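Local atomic coordinates of Pgp2 (Campylobacter jejuni subsp. jejuni, PDB entry 6XJ6), a protein that probably trims peptidoglycan as an LD-carboxypeptidase of the YkuD family and directs the helical cell shape of the bacterium. Residues Gly77-Gly82 / Ala98-Asn103. Residues are numbered along the deposited sequence; the frame is centred on the assembly and turned at random.
Sequences GFYELG and ATTYPN
T100 turns its hydroxyl onto the edge strand 77-80 and takes the place of a backbone carbonyl there: E80 N donates to T100 OG1 at 2.9 Å, nearly straight at 170°. With chi1 at 51°, OG1 sits between its own backbone N and carbonyl carbon, facing E80, while CG2 packs against E80 CB. A water joins T100 OG1 to E80 OE2. Beyond T100 the two segments run antiparallel through a single bridge, L81 with T99, built from the short G82 N to A98 O bond (2.8 Å) and a weak return bond from T100 N to E80 O. In this YkuD-type catalytic domain, the bridge links the edge strand of the five-stranded sheet to the loop after strand 97-98, whose sheet carries the predicted catalytic H119. Toward N103, the Y79 side chain lies beside that of Y101, pointing the same way, with Y79 OH 3.5 Å from Y101 CD1 at the ring edge. The N103 side chain runs across that of Y79 at about a right angle, but its amide plane is tilted only 21° from the ring; ND2 donates weakly to F78 O (3.3 Å) and is also hydrogen-bonded to Y241 OH. Further out, Y79 OH is hydrogen-bonded to D106 OD2, and N103, at the N-cap of helix 104-108, takes the backbone N of D106 with OD1.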
ATOM      1  N   GLY A  77      -1.679  -0.947   7.915  1.00 13.73           N
ATOM      2  CA  GLY A  77      -1.436  -1.320   6.539  1.00 13.27           C
ATOM      3  C   GLY A  77      -0.684  -0.231   5.806  1.00 11.98           C
ATOM      4  O   GLY A  77      -0.000   0.588   6.415  1.00 14.84           O
ATOM      5  N   PHE A  78      -0.838  -0.248   4.483  1.00 13.11           N
ATOM      6  CA  PHE A  78      -0.146   0.678   3.596  1.00 13.25           C
ATOM      7  C   PHE A  78      -1.184   1.395   2.749  1.00 14.01           C
ATOM      8  O   PHE A  78      -1.987   0.746   2.064  1.00 14.60           O
ATOM      9  CB  PHE A  78       0.866  -0.060   2.713  1.00 16.14           C
ATOM     10  CG  PHE A  78       1.934   0.826   2.149  1.00 14.74           C
ATOM     11  CD1 PHE A  78       3.120   1.028   2.834  1.00 16.41           C
ATOM     12  CD2 PHE A  78       1.760   1.448   0.927  1.00 15.82           C
ATOM     13  CE1 PHE A  78       4.111   1.835   2.307  1.00 17.33           C
ATOM     14  CE2 PHE A  78       2.748   2.257   0.401  1.00 17.50           C
ATOM     15  CZ  PHE A  78       3.922   2.454   1.099  1.00 17.65           C
ATOM     16  N   TYR A  79      -1.152   2.725   2.797  1.00 14.03           N
ATOM     17  CA  TYR A  79      -2.147   3.606   2.210  1.00 13.20           C
ATOM     18  C   TYR A  79      -1.430   4.745   1.492  1.00 13.65           C
ATOM     19  O   TYR A  79      -0.196   4.786   1.412  1.00 13.83           O
ATOM     20  CB  TYR A  79      -3.097   4.129   3.304  1.00 14.13           C
ATOM     21  CG  TYR A  79      -3.866   3.018   3.964  1.00 13.00           C
ATOM     22  CD1 TYR A  79      -3.373   2.383   5.097  1.00 13.44           C
ATOM     23  CD2 TYR A  79      -5.061   2.572   3.429  1.00 13.02           C
ATOM     24  CE1 TYR A  79      -4.049   1.339   5.682  1.00 14.44           C
ATOM     25  CE2 TYR A  79      -5.756   1.531   4.013  1.00 13.77           C
ATOM     26  CZ  TYR A  79      -5.243   0.915   5.135  1.00 15.04           C
ATOM     27  OH  TYR A  79      -5.917  -0.132   5.698  1.00 15.50           O
ATOM     28  N   GLU A  80      -2.214   5.672   0.961  1.00 14.34           N
ATOM     29  CA  GLU A  80      -1.697   6.894   0.375  1.00 13.70           C
ATOM     30  C   GLU A  80      -2.294   8.087   1.101  1.00 14.00           C
ATOM     31  O   GLU A  80      -3.356   7.991   1.728  1.00 15.66           O
ATOM     32  CB  GLU A  80      -2.017   6.966  -1.117  1.00 17.68           C
ATOM     33  CG  GLU A  80      -1.500   5.778  -1.875  1.00 24.36           C
ATOM     34  CD  GLU A  80      -2.040   5.723  -3.266  1.00 31.85           C
ATOM     35  OE1 GLU A  80      -1.644   6.587  -4.072  1.00 31.64           O
ATOM     36  OE2 GLU A  80      -2.883   4.836  -3.539  1.00 36.37           O
ATOM     37  N   LEU A  81      -1.591   9.213   1.013  1.00 15.84           N
ATOM     38  CA  LEU A  81      -2.017  10.457   1.638  1.00 14.31           C
ATOM     39  C   LEU A  81      -2.393  11.478   0.572  1.00 16.27           C
ATOM     40  O   LEU A  81      -1.642  11.692  -0.389  1.00 18.11           O
ATOM     41  CB  LEU A  81      -0.914  11.036   2.519  1.00 15.60           C
ATOM     42  CG  LEU A  81      -1.393  12.083   3.524  1.00 15.35           C
ATOM     43  CD1 LEU A  81      -2.260  11.459   4.604  1.00 16.69           C
ATOM     44  CD2 LEU A  81      -0.191  12.779   4.138  1.00 16.73           C
ATOM     45  N   GLY A  82      -3.558  12.103   0.750  1.00 15.92           N
ATOM     46  CA  GLY A  82      -4.003  13.160  -0.130  1.00 17.44           C
ATOM     47  C   GLY A  82      -3.427  14.512   0.255  1.00 17.40           C
ATOM     48  O   GLY A  82      -2.660  14.658   1.206  1.00 18.83           O
ATOM     49  N   ALA A  98      -6.068  13.439   4.084  1.00 15.99           N
ATOM     50  CA  ALA A  98      -6.872  12.224   4.113  1.00 16.01           C
ATOM     51  C   ALA A  98      -6.052  11.030   3.651  1.00 14.73           C
ATOM     52  O   ALA A  98      -5.375  11.100   2.620  1.00 16.50           O
ATOM     53  CB  ALA A  98      -8.117  12.374   3.236  1.00 16.13           C
ATOM     54  N   THR A  99      -6.105   9.938   4.417  1.00 13.40           N
ATOM     55  CA  THR A  99      -5.558   8.677   3.940  1.00 13.53           C
ATOM     56  C   THR A  99      -6.614   7.959   3.113  1.00 13.90           C
ATOM     57  O   THR A  99      -7.804   8.280   3.164  1.00 15.36           O
ATOM     58  CB  THR A  99      -5.117   7.747   5.079  1.00 13.81           C
ATOM     59  OG1 THR A  99      -6.258   7.063   5.626  1.00 13.52           O
ATOM     60  CG2 THR A  99      -4.369   8.489   6.184  1.00 15.67           C
ATOM     61  N   THR A 100      -6.169   6.952   2.359  1.00 14.45           N
ATOM     62  CA  THR A 100      -7.037   6.232   1.437  1.00 14.03           C
ATOM     63  C   THR A 100      -7.767   5.047   2.073  1.00 14.32           C
ATOM     64  O   THR A 100      -8.272   4.189   1.341  1.00 16.06           O
ATOM     65  CB  THR A 100      -6.240   5.761   0.226  1.00 15.40           C
ATOM     66  OG1 THR A 100      -5.070   5.075   0.681  1.00 15.23           O
ATOM     67  CG2 THR A 100      -5.838   6.949  -0.628  1.00 16.47           C
ATOM     68  N   TYR A 101      -7.852   4.977   3.397  1.00 12.50           N
ATOM     69  CA  TYR A 101      -8.648   3.916   4.005  1.00 13.62           C
ATOM     70  C   TYR A 101     -10.113   4.068   3.592  1.00 13.35           C
ATOM     71  O   TYR A 101     -10.672   5.172   3.695  1.00 15.71           O
ATOM     72  CB  TYR A 101      -8.568   3.903   5.534  1.00 14.64           C
ATOM     73  CG  TYR A 101      -9.443   2.799   6.092  1.00 14.02           C
ATOM     74  CD1 TYR A 101      -8.948   1.517   6.285  1.00 14.27           C
ATOM     75  CD2 TYR A 101     -10.783   3.023   6.360  1.00 15.10           C
ATOM     76  CE1 TYR A 101      -9.754   0.496   6.748  1.00 14.56           C
ATOM     77  CE2 TYR A 101     -11.596   2.005   6.820  1.00 14.25           C
ATOM     78  CZ  TYR A 101     -11.071   0.746   7.019  1.00 14.19           C
ATOM     79  OH  TYR A 101     -11.866  -0.278   7.474  1.00 16.40           O
ATOM     80  N   PRO A 102     -10.781   2.990   3.162  1.00 14.94           N
ATOM     81  CA  PRO A 102     -10.305   1.618   2.973  1.00 14.24           C
ATOM     82  C   PRO A 102      -9.676   1.428   1.605  1.00 13.97           C
ATOM     83  O   PRO A 102     -10.187   1.934   0.602  1.00 16.00           O
ATOM     84  CB  PRO A 102     -11.592   0.789   3.083  1.00 16.49           C
ATOM     85  CG  PRO A 102     -12.639   1.689   2.555  1.00 18.71           C
ATOM     86  CD  PRO A 102     -12.238   3.089   2.955  1.00 17.31           C
ATOM     87  N   ASN A 103      -8.560   0.708   1.567  1.00 13.94           N
ATOM     88  CA  ASN A 103      -7.941   0.375   0.297  1.00 15.53           C
ATOM     89  C   ASN A 103      -8.635  -0.848  -0.303  1.00 14.94           C
ATOM     90  O   ASN A 103      -9.605  -1.383   0.244  1.00 15.97           O
ATOM     91  CB  ASN A 103      -6.426   0.227   0.456  1.00 15.80           C
ATOM     92  CG  ASN A 103      -6.023  -0.982   1.286  1.00 14.50           C
ATOM     93  OD1 ASN A 103      -6.690  -2.012   1.280  1.00 15.25           O
ATOM     94  ND2 ASN A 103      -4.900  -0.866   1.984  1.00 16.26           N
TER
HETATM   95  O   HOH W   1      -4.229   3.375  -1.186  1.00 19.34           O